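Local coordinates for LPG0439 HIT-related domain-containing protein (Legionella pneumophila subsp. pneumophila, PDB 5L0L) that is of unknown function but has a HIT-related domain, as in nucleotide-binding hydrolases and transferases, so that a similar activity is possible, in a protein that is probably membrane-bound, at residues Ala66-Gln76 with Ile118-Leu127; Ile40-Gly48 with Gln169-Leu179. One frame throughout, in Å; residues are numbered along the deposited sequence.

Both contacts lie within the HIT-related domain, yet on opposite sides of the chain's centre, with nearest atoms about 9 Å apart. Contact 1 is the more buried: it joins the run leading into helix 73-92 to the loop between strands 115-118 and 128-134, largely through ring faces laid on aliphatic carbons, with one asparagine pairing to backbone. Contact 2 reaches the surface and binds the turn after strand 35-41 to the run entering helix 176-194; there an indole lies over a cysteine, and hydrogen bonds from the indole N-H, the backbone and a buried arginine cross over, helped by bridging waters. In sequence, contact 1 sits inside the long loop that contact 2 closes.

Contact 1 (Ala66-Gln76 with Ile118-Leu127); sequences AFNRPYTVSEQ and IGSEEEPSML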
loop_
_atom_site.group_PDB
_atom_site.type_symbol
_atom_site.label_atom_id
_atom_site.label_comp_id
_atom_site.label_asym_id
_atom_site.label_seq_id
_atom_site.Cartn_x
_atom_site.Cartn_y
_atom_site.Cartn_z
ATOM N N ALA A 66 -0.976 8.835 -19.487
ATOM C CA ALA A 66 -0.599 8.281 -18.173
ATOM C C ALA A 66 -0.542 6.746 -18.115
ATOM O O ALA A 66 -0.499 6.174 -16.990
ATOM C CB ALA A 66 -1.545 8.815 -17.110
ATOM N N PHE A 67 -0.527 6.077 -19.273
ATOM C CA PHE A 67 -0.332 4.634 -19.360
ATOM C C PHE A 67 1.099 4.294 -19.681
ATOM O O PHE A 67 1.803 5.058 -20.364
ATOM C CB PHE A 67 -1.176 3.984 -20.462
ATOM C CG PHE A 67 -2.666 4.100 -20.298
ATOM C CD1 PHE A 67 -3.278 4.307 -19.054
ATOM C CD2 PHE A 67 -3.491 3.944 -21.423
ATOM C CE1 PHE A 67 -4.664 4.389 -18.956
ATOM C CE2 PHE A 67 -4.867 4.033 -21.324
ATOM C CZ PHE A 67 -5.459 4.238 -20.080
ATOM N N ASN A 68 1.553 3.140 -19.195
ATOM C CA ASN A 68 2.802 2.525 -19.668
ATOM C C ASN A 68 4.017 3.453 -19.635
ATOM O O ASN A 68 4.719 3.632 -20.639
ATOM C CB ASN A 68 2.577 1.944 -21.086
ATOM C CG ASN A 68 1.438 0.925 -21.131
ATOM O OD1 ASN A 68 1.059 0.335 -20.116
ATOM N ND2 ASN A 68 0.889 0.711 -22.299
ATOM N N ARG A 69 4.280 4.025 -18.471
ATOM C CA ARG A 69 5.417 4.901 -18.326
ATOM C C ARG A 69 5.814 4.989 -16.865
ATOM O O ARG A 69 4.985 4.662 -15.981
ATOM C CB ARG A 69 5.105 6.288 -18.887
ATOM C CG ARG A 69 3.981 7.059 -18.203
ATOM C CD ARG A 69 4.099 8.548 -18.538
ATOM N NE ARG A 69 3.008 9.384 -18.028
ATOM C CZ ARG A 69 2.941 9.903 -16.800
ATOM N NH1 ARG A 69 3.893 9.647 -15.882
ATOM N NH2 ARG A 69 1.924 10.712 -16.484
ATOM N N PRO A 70 7.035 5.464 -16.601
ATOM C CA PRO A 70 7.353 5.813 -15.235
ATOM C C PRO A 70 6.447 6.915 -14.701
ATOM O O PRO A 70 6.031 7.835 -15.457
ATOM C CB PRO A 70 8.809 6.357 -15.327
ATOM C CG PRO A 70 9.367 5.747 -16.575
ATOM C CD PRO A 70 8.191 5.702 -17.512
ATOM N N TYR A 71 6.202 6.849 -13.400
ATOM C CA TYR A 71 5.423 7.861 -12.710
ATOM C C TYR A 71 6.373 8.708 -11.885
ATOM O O TYR A 71 7.334 8.214 -11.298
ATOM C CB TYR A 71 4.273 7.227 -11.855
ATOM C CG TYR A 71 3.326 6.499 -12.761
ATOM C CD1 TYR A 71 2.488 7.200 -13.621
ATOM C CD2 TYR A 71 3.330 5.118 -12.834
ATOM C CE1 TYR A 71 1.678 6.541 -14.525
ATOM C CE2 TYR A 71 2.521 4.453 -13.708
ATOM C CZ TYR A 71 1.719 5.159 -14.573
ATOM O OH TYR A 71 0.935 4.471 -15.461
ATOM N N THR A 72 6.056 9.986 -11.827
ATOM C CA THR A 72 6.855 10.942 -11.081
ATOM C C THR A 72 6.535 10.819 -9.613
ATOM O O THR A 72 5.486 10.292 -9.234
ATOM C CB THR A 72 6.580 12.390 -11.532
ATOM O OG1 THR A 72 5.277 12.812 -11.120
ATOM C CG2 THR A 72 6.696 12.517 -13.047
ATOM N N VAL A 73 7.432 11.350 -8.794
ATOM C CA VAL A 73 7.182 11.387 -7.363
ATOM C C VAL A 73 5.895 12.163 -7.018
ATOM O O VAL A 73 5.172 11.748 -6.109
ATOM C CB VAL A 73 8.396 11.890 -6.563
ATOM C CG1 VAL A 73 8.691 13.365 -6.818
ATOM C CG2 VAL A 73 8.187 11.646 -5.086
ATOM N N SER A 74 5.585 13.253 -7.732
ATOM C CA SER A 74 4.321 13.968 -7.457
ATOM C C SER A 74 3.085 13.102 -7.735
ATOM O O SER A 74 2.103 13.178 -6.994
ATOM C CB SER A 74 4.168 15.218 -8.296
ATOM O OG SER A 74 5.336 15.997 -8.163
ATOM N N GLU A 75 3.139 12.340 -8.817
ATOM C CA GLU A 75 2.035 11.450 -9.186
ATOM C C GLU A 75 1.835 10.373 -8.128
ATOM O O GLU A 75 0.704 10.121 -7.693
ATOM C CB GLU A 75 2.270 10.850 -10.596
ATOM C CG GLU A 75 2.148 11.900 -11.708
ATOM C CD GLU A 75 2.654 11.480 -13.081
ATOM O OE1 GLU A 75 3.486 10.549 -13.198
ATOM O OE2 GLU A 75 2.195 12.091 -14.062
ATOM N N GLN A 76 2.930 9.744 -7.714
ATOM C CA GLN A 76 2.876 8.744 -6.648
ATOM C C GLN A 76 2.405 9.340 -5.323
ATOM O O GLN A 76 1.589 8.746 -4.580
ATOM C CB GLN A 76 4.250 8.068 -6.490
ATOM C CG GLN A 76 4.310 7.050 -5.345
ATOM C CD GLN A 76 3.571 5.761 -5.693
ATOM O OE1 GLN A 76 2.418 5.498 -5.225
ATOM N NE2 GLN A 76 4.173 4.981 -6.528
ATOM N N ILE A 118 6.234 -3.747 -18.933
ATOM C CA ILE A 118 5.209 -2.982 -18.194
ATOM C C ILE A 118 4.151 -2.593 -19.208
ATOM O O ILE A 118 4.425 -1.808 -20.140
ATOM C CB ILE A 118 5.793 -1.697 -17.589
ATOM C CG1 ILE A 118 7.017 -1.996 -16.713
ATOM C CG2 ILE A 118 4.726 -0.906 -16.802
ATOM C CD1 ILE A 118 6.754 -2.954 -15.602
ATOM N N GLY A 119 2.954 -3.143 -19.035
ATOM C CA GLY A 119 1.843 -2.948 -19.932
ATOM C C GLY A 119 1.569 -4.196 -20.730
ATOM O O GLY A 119 2.485 -4.957 -21.028
ATOM N N SER A 120 0.300 -4.416 -21.050
ATOM C CA SER A 120 -0.122 -5.502 -21.938
ATOM C C SER A 120 -1.197 -4.980 -22.888
ATOM O O SER A 120 -1.788 -3.927 -22.658
ATOM C CB SER A 120 -0.681 -6.707 -21.163
ATOM O OG SER A 120 -1.944 -6.420 -20.568
ATOM N N GLU A 121 -1.451 -5.766 -23.929
ATOM C CA GLU A 121 -2.457 -5.464 -24.954
ATOM C C GLU A 121 -3.849 -5.380 -24.312
ATOM O O GLU A 121 -4.635 -4.497 -24.656
ATOM C CB GLU A 121 -2.477 -6.550 -26.049
ATOM C CG GLU A 121 -1.142 -6.916 -26.711
ATOM C CD GLU A 121 -0.805 -6.069 -27.928
ATOM O OE1 GLU A 121 -1.365 -6.319 -29.024
ATOM O OE2 GLU A 121 0.054 -5.169 -27.796
ATOM N N GLU A 122 -4.121 -6.280 -23.356
ATOM C CA GLU A 122 -5.430 -6.356 -22.665
ATOM C C GLU A 122 -5.601 -5.312 -21.568
ATOM O O GLU A 122 -6.717 -4.906 -21.266
ATOM C CB GLU A 122 -5.647 -7.733 -22.018
ATOM C CG GLU A 122 -5.403 -8.933 -22.930
ATOM C CD GLU A 122 -4.053 -9.593 -22.683
ATOM O OE1 GLU A 122 -4.040 -10.629 -21.968
ATOM O OE2 GLU A 122 -3.012 -9.079 -23.183
ATOM N N GLU A 123 -4.496 -4.889 -20.959
ATOM C CA GLU A 123 -4.566 -4.011 -19.805
ATOM C C GLU A 123 -3.365 -3.043 -19.780
ATOM O O GLU A 123 -2.214 -3.485 -19.642
ATOM C CB GLU A 123 -4.607 -4.903 -18.549
ATOM C CG GLU A 123 -4.668 -4.161 -17.224
ATOM C CD GLU A 123 -4.960 -5.080 -16.043
ATOM O OE1 GLU A 123 -5.426 -6.234 -16.246
ATOM O OE2 GLU A 123 -4.725 -4.645 -14.902
ATOM N N PRO A 124 -3.616 -1.732 -19.903
ATOM C CA PRO A 124 -2.479 -0.816 -19.747
ATOM C C PRO A 124 -1.988 -0.843 -18.302
ATOM O O PRO A 124 -2.773 -1.158 -17.390
ATOM C CB PRO A 124 -3.065 0.549 -20.076
ATOM C CG PRO A 124 -4.532 0.416 -19.840
ATOM C CD PRO A 124 -4.873 -1.013 -20.174
ATOM N N SER A 125 -0.707 -0.545 -18.106
ATOM C CA SER A 125 -0.192 -0.255 -16.794
ATOM C C SER A 125 -0.619 1.172 -16.431
ATOM O O SER A 125 -0.338 2.125 -17.176
ATOM C CB SER A 125 1.324 -0.421 -16.752
ATOM O OG SER A 125 1.873 0.056 -15.533
HETATM N N MSE A 126 -1.332 1.290 -15.309
HETATM C CA MSE A 126 -1.804 2.564 -14.776
HETATM C C MSE A 126 -1.286 2.701 -13.378
HETATM O O MSE A 126 -1.073 1.685 -12.682
HETATM C CB MSE A 126 -3.327 2.558 -14.696
HETATM C CG MSE A 126 -3.993 2.384 -16.034
HETATM SE SE MSE A 126 -5.936 2.157 -15.649
HETATM C CE MSE A 126 -5.937 0.229 -15.853
ATOM N N LEU A 127 -1.064 3.920 -12.917
ATOM C CA LEU A 127 -0.695 4.131 -11.506
ATOM C C LEU A 127 -1.976 3.963 -10.674
ATOM O O LEU A 127 -2.921 4.705 -10.834
ATOM C CB LEU A 127 -0.104 5.508 -11.287
ATOM C CG LEU A 127 0.260 5.908 -9.853
ATOM C CD1 LEU A 127 1.327 5.005 -9.281
ATOM C CD2 LEU A 127 0.670 7.374 -9.823
HETATM O O HOH W 1 -2.112 6.012 -14.623
HETATM O O HOH W 2 2.874 2.534 -16.243
#
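Leu127 sets its CB over one face of the Tyr71 ring, almost exactly above the centre, in a CH-pi contact 3.5 Å from the centroid and 3° off the normal. The two side chains slide past each other in opposite directions. With CG of Leu127 anti to its own N (chi1 177°), the branch end runs back toward the start of helix 73-92, where CD2 rests 3.5 Å from Glu75 O. Arg69 O sits over the opposite face, nearer the rim, and this packing on both faces hems in the ring's turn. The hydroxyl donates to Ala66 O and accepts from a water that is also bonded to Arg69 N and Ser125 OG; these two bonds fix where the phenol end sits.

Phe67 meets the other segment differently. Pro124 runs alongside it in the same direction and sets CB over one ring face, 3.8 Å from the centroid. Met126, a selenomethionine, lies beside the ring too, with CG 3.6 Å from Phe67 CE1 and the selenium oblique to the ring in a Met-aromatic contact. Tyr10 adds an edge-to-face ring contact to Phe67.

Between the two aromatics the chains pair at Asn68 and Ser125: Asn68 N donates to Ser125 O at 2.9 Å, and Ser125 N returns a bond of 2.8 Å to the amide oxygen Asn68 OD1. That oxygen is also 3.4 Å from Gly119 CA, while Asn68 ND2 is bonded to Tyr10 OH.

Behind Tyr71, Arg69 grips Glu75 end-on, and Tyr55 OH also bonds that carboxylate. Leu127 and the Asn68-Ser125 pair hold the loop beside this helix entrance, where Thr72 and Glu75 form the classic capping box at the N-terminus of helix 73-92.

Contact 2 (Ile40-Gly48 with Gln169-Leu179); sequences ILNPTDCRG and QHAIKWNEEEL
Trp174 presents one face of its indole to Cys46 and the other to Leu179. Cys46 CB stands above the six-membered ring, 3.3 Å from its centroid and 12° off the normal, and Leu179 CD1 covers the opposite face. At the ring edge, in its plane, NE1 donates to Asn42 O at 3.0 Å, though the bond is well bent (133°). Leu41 CD1 meets Leu179 CD1 at 3.8 Å, extending the apolar patch to the interface of the sheet with helix 176-194.

Cys46 also turns its sulfur to Ile172: SG, placed between the backbone N and the carbonyl carbon (chi1 66°), lies 3.6 Å from Ile172 CG2. The backbone of the same two residues pairs through Cys46 N and Ile172 O, 2.9 Å apart. One water joins Pro43 O to Trp174 N, another Thr44 O to Lys173 NZ.

Arg47 bends along its chain and holds Asp45 side-on, through NE and NH2, while NH1 donates in the guanidinium plane to Gln169 OE1 at 2.9 Å. His170 O lies over one guanidinium face. Asp157 O takes a further bond from NH2, and Asp157 N bonds Gln169 OE1.

Asp45 OD1 accepts from Arg47 N and NE and from Ile172 N, and OD2 has a salt bridge to Arg50. Two arginines and these N-H groups probably keep the carboxylate ionised and fix its place; Ile172 N joins it to the other segment, as Gln169 joins Arg47.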
loop_
_atom_site.group_PDB
_atom_site.type_symbol
_atom_site.label_atom_id
_atom_site.label_comp_id
_atom_site.label_asym_id
_atom_site.label_seq_id
_atom_site.Cartn_x
_atom_site.Cartn_y
_atom_site.Cartn_z
ATOM N N ILE A 40 -13.145 4.113 -7.302
ATOM C CA ILE A 40 -14.289 3.296 -7.712
ATOM C C ILE A 40 -14.341 2.019 -6.878
ATOM O O ILE A 40 -13.305 1.546 -6.392
ATOM C CB ILE A 40 -14.263 2.948 -9.245
ATOM C CG1 ILE A 40 -13.228 1.868 -9.562
ATOM C CG2 ILE A 40 -13.982 4.196 -10.092
ATOM C CD1 ILE A 40 -13.245 1.412 -11.005
ATOM N N LEU A 41 -15.528 1.447 -6.699
ATOM C CA LEU A 41 -15.594 0.084 -6.168
ATOM C C LEU A 41 -15.088 -0.871 -7.259
ATOM O O LEU A 41 -15.335 -0.660 -8.459
ATOM C CB LEU A 41 -16.999 -0.311 -5.710
ATOM C CG LEU A 41 -17.455 0.301 -4.404
ATOM C CD1 LEU A 41 -18.961 0.105 -4.277
ATOM C CD2 LEU A 41 -16.743 -0.326 -3.201
ATOM N N ASN A 42 -14.355 -1.889 -6.841
ATOM C CA ASN A 42 -13.822 -2.866 -7.781
ATOM C C ASN A 42 -14.978 -3.594 -8.480
ATOM O O ASN A 42 -15.774 -4.243 -7.799
ATOM C CB ASN A 42 -12.906 -3.848 -7.058
ATOM C CG ASN A 42 -12.146 -4.732 -8.021
ATOM O OD1 ASN A 42 -12.753 -5.385 -8.883
ATOM N ND2 ASN A 42 -10.833 -4.779 -7.885
ATOM N N PRO A 43 -15.084 -3.488 -9.819
ATOM C CA PRO A 43 -16.259 -4.071 -10.481
ATOM C C PRO A 43 -16.303 -5.588 -10.488
ATOM O O PRO A 43 -17.387 -6.133 -10.688
ATOM C CB PRO A 43 -16.174 -3.577 -11.937
ATOM C CG PRO A 43 -14.886 -2.869 -12.071
ATOM C CD PRO A 43 -14.252 -2.671 -10.734
ATOM N N THR A 44 -15.171 -6.242 -10.255
ATOM C CA THR A 44 -15.111 -7.713 -10.327
ATOM C C THR A 44 -14.946 -8.450 -9.009
ATOM O O THR A 44 -15.005 -9.672 -9.011
ATOM C CB THR A 44 -14.002 -8.164 -11.294
ATOM O OG1 THR A 44 -12.720 -7.756 -10.810
ATOM C CG2 THR A 44 -14.235 -7.578 -12.647
ATOM N N ASP A 45 -14.790 -7.736 -7.894
ATOM C CA ASP A 45 -14.588 -8.370 -6.616
ATOM C C ASP A 45 -15.146 -7.472 -5.510
ATOM O O ASP A 45 -14.597 -6.411 -5.237
ATOM C CB ASP A 45 -13.088 -8.624 -6.397
ATOM C CG ASP A 45 -12.812 -9.508 -5.183
ATOM O OD1 ASP A 45 -13.751 -10.126 -4.612
ATOM O OD2 ASP A 45 -11.621 -9.597 -4.808
ATOM N N CYS A 46 -16.227 -7.939 -4.873
ATOM C CA CYS A 46 -16.884 -7.211 -3.793
ATOM C C CYS A 46 -16.321 -7.502 -2.433
ATOM O O CYS A 46 -16.665 -6.806 -1.470
ATOM C CB CYS A 46 -18.395 -7.507 -3.770
ATOM S SG CYS A 46 -18.876 -9.191 -3.372
ATOM N N ARG A 47 -15.438 -8.504 -2.318
ATOM C CA ARG A 47 -14.898 -8.857 -1.002
ATOM C C ARG A 47 -14.172 -7.667 -0.357
ATOM O O ARG A 47 -13.402 -6.949 -1.024
ATOM C CB ARG A 47 -13.924 -10.018 -1.082
ATOM C CG ARG A 47 -14.549 -11.308 -1.622
ATOM C CD ARG A 47 -13.524 -12.404 -1.768
ATOM N NE ARG A 47 -12.452 -11.959 -2.656
ATOM C CZ ARG A 47 -11.161 -12.262 -2.533
ATOM N NH1 ARG A 47 -10.724 -13.083 -1.589
ATOM N NH2 ARG A 47 -10.308 -11.758 -3.390
ATOM N N GLY A 48 -14.414 -7.481 0.935
ATOM C CA GLY A 48 -13.807 -6.409 1.700
ATOM C C GLY A 48 -14.207 -4.994 1.258
ATOM O O GLY A 48 -13.541 -4.031 1.628
ATOM N N GLN A 169 -8.767 -18.832 -2.577
ATOM C CA GLN A 169 -9.734 -17.740 -2.624
ATOM C C GLN A 169 -10.051 -17.429 -4.052
ATOM O O GLN A 169 -9.294 -17.755 -4.942
ATOM C CB GLN A 169 -9.157 -16.451 -2.000
ATOM C CG GLN A 169 -8.870 -16.572 -0.530
ATOM C CD GLN A 169 -8.084 -15.379 0.009
ATOM O OE1 GLN A 169 -8.330 -14.237 -0.359
ATOM N NE2 GLN A 169 -7.162 -15.658 0.913
ATOM N N HIS A 170 -11.164 -16.743 -4.271
ATOM C CA HIS A 170 -11.482 -16.223 -5.589
ATOM C C HIS A 170 -12.311 -14.943 -5.470
ATOM O O HIS A 170 -12.958 -14.698 -4.453
ATOM C CB HIS A 170 -12.247 -17.261 -6.426
ATOM C CG HIS A 170 -13.550 -17.643 -5.825
ATOM N ND1 HIS A 170 -14.690 -16.897 -6.006
ATOM C CD2 HIS A 170 -13.882 -18.630 -4.967
ATOM C CE1 HIS A 170 -15.683 -17.430 -5.319
ATOM N NE2 HIS A 170 -15.218 -18.497 -4.694
ATOM N N ALA A 171 -12.291 -14.162 -6.531
ATOM C CA ALA A 171 -13.077 -12.936 -6.570
ATOM C C ALA A 171 -14.557 -13.289 -6.523
ATOM O O ALA A 171 -14.969 -14.322 -7.069
ATOM C CB ALA A 171 -12.766 -12.165 -7.832
ATOM N N ILE A 172 -15.349 -12.423 -5.898
ATOM C CA ILE A 172 -16.800 -12.565 -5.849
ATOM C C ILE A 172 -17.451 -11.396 -6.591
ATOM O O ILE A 172 -17.295 -10.235 -6.188
ATOM C CB ILE A 172 -17.332 -12.646 -4.405
ATOM C CG1 ILE A 172 -16.725 -13.905 -3.758
ATOM C CG2 ILE A 172 -18.868 -12.692 -4.396
ATOM C CD1 ILE A 172 -17.075 -14.093 -2.326
ATOM N N LYS A 173 -18.215 -11.725 -7.641
ATOM C CA LYS A 173 -18.874 -10.711 -8.453
ATOM C C LYS A 173 -19.950 -10.010 -7.637
ATOM O O LYS A 173 -20.516 -10.590 -6.709
ATOM C CB LYS A 173 -19.538 -11.328 -9.702
ATOM C CG LYS A 173 -18.541 -11.937 -10.657
ATOM C CD LYS A 173 -18.178 -11.046 -11.853
ATOM C CE LYS A 173 -17.474 -11.844 -12.948
ATOM N NZ LYS A 173 -16.156 -11.208 -13.286
ATOM N N TRP A 174 -20.197 -8.754 -7.960
ATOM C CA TRP A 174 -21.205 -7.956 -7.245
ATOM C C TRP A 174 -22.638 -8.389 -7.565
ATOM O O TRP A 174 -23.015 -8.491 -8.732
ATOM C CB TRP A 174 -21.077 -6.455 -7.612
ATOM C CG TRP A 174 -20.118 -5.720 -6.829
ATOM C CD1 TRP A 174 -18.899 -5.276 -7.238
ATOM C CD2 TRP A 174 -20.268 -5.289 -5.475
ATOM N NE1 TRP A 174 -18.257 -4.630 -6.207
ATOM C CE2 TRP A 174 -19.082 -4.609 -5.118
ATOM C CE3 TRP A 174 -21.282 -5.432 -4.514
ATOM C CZ2 TRP A 174 -18.893 -4.051 -3.844
ATOM C CZ3 TRP A 174 -21.088 -4.893 -3.274
ATOM C CH2 TRP A 174 -19.911 -4.204 -2.939
ATOM N N ASN A 175 -23.445 -8.607 -6.541
ATOM C CA ASN A 175 -24.904 -8.534 -6.676
ATOM C C ASN A 175 -25.243 -7.041 -6.952
ATOM O O ASN A 175 -24.678 -6.143 -6.284
ATOM C CB ASN A 175 -25.539 -9.005 -5.358
ATOM C CG ASN A 175 -27.026 -8.718 -5.263
ATOM O OD1 ASN A 175 -27.450 -7.605 -4.887
ATOM N ND2 ASN A 175 -27.837 -9.723 -5.600
ATOM N N GLU A 176 -26.238 -6.808 -7.822
ATOM C CA GLU A 176 -26.641 -5.443 -8.260
ATOM C C GLU A 176 -27.158 -4.561 -7.111
ATOM O O GLU A 176 -26.688 -3.424 -6.983
ATOM C CB GLU A 176 -27.669 -5.471 -9.425
ATOM C CG GLU A 176 -27.857 -4.108 -10.122
ATOM C CD GLU A 176 -28.965 -4.038 -11.185
ATOM O OE1 GLU A 176 -29.354 -5.085 -11.766
ATOM O OE2 GLU A 176 -29.464 -2.901 -11.468
ATOM N N GLU A 177 -28.107 -5.041 -6.295
ATOM C CA GLU A 177 -28.604 -4.215 -5.202
ATOM C C GLU A 177 -27.553 -3.964 -4.142
ATOM O O GLU A 177 -27.496 -2.867 -3.569
ATOM C CB GLU A 177 -29.880 -4.826 -4.636
ATOM C CG GLU A 177 -31.006 -4.731 -5.649
ATOM C CD GLU A 177 -31.227 -3.323 -6.209
ATOM O OE1 GLU A 177 -31.391 -2.353 -5.414
ATOM O OE2 GLU A 177 -31.249 -3.175 -7.469
ATOM N N GLU A 178 -26.688 -4.951 -3.919
ATOM C CA GLU A 178 -25.613 -4.773 -2.940
ATOM C C GLU A 178 -24.588 -3.732 -3.396
ATOM O O GLU A 178 -24.144 -2.922 -2.594
ATOM C CB GLU A 178 -24.907 -6.112 -2.647
ATOM C CG GLU A 178 -25.835 -7.068 -1.914
ATOM C CD GLU A 178 -25.231 -8.433 -1.647
ATOM O OE1 GLU A 178 -23.995 -8.632 -1.751
ATOM O OE2 GLU A 178 -26.038 -9.331 -1.308
ATOM N N LEU A 179 -24.271 -3.751 -4.684
ATOM C CA LEU A 179 -23.359 -2.755 -5.274
ATOM C C LEU A 179 -23.930 -1.351 -5.074
ATOM O O LEU A 179 -23.229 -0.436 -4.624
ATOM C CB LEU A 179 -23.118 -3.026 -6.742
ATOM C CG LEU A 179 -22.299 -1.984 -7.524
ATOM C CD1 LEU A 179 -20.920 -1.779 -6.896
ATOM C CD2 LEU A 179 -22.223 -2.435 -8.977
HETATM O O HOH W 3 -19.097 -8.084 -10.437
HETATM O O HOH W 4 -14.950 -11.576 -10.811
HETATM O O HOH W 5 -15.755 -3.932 -4.387
#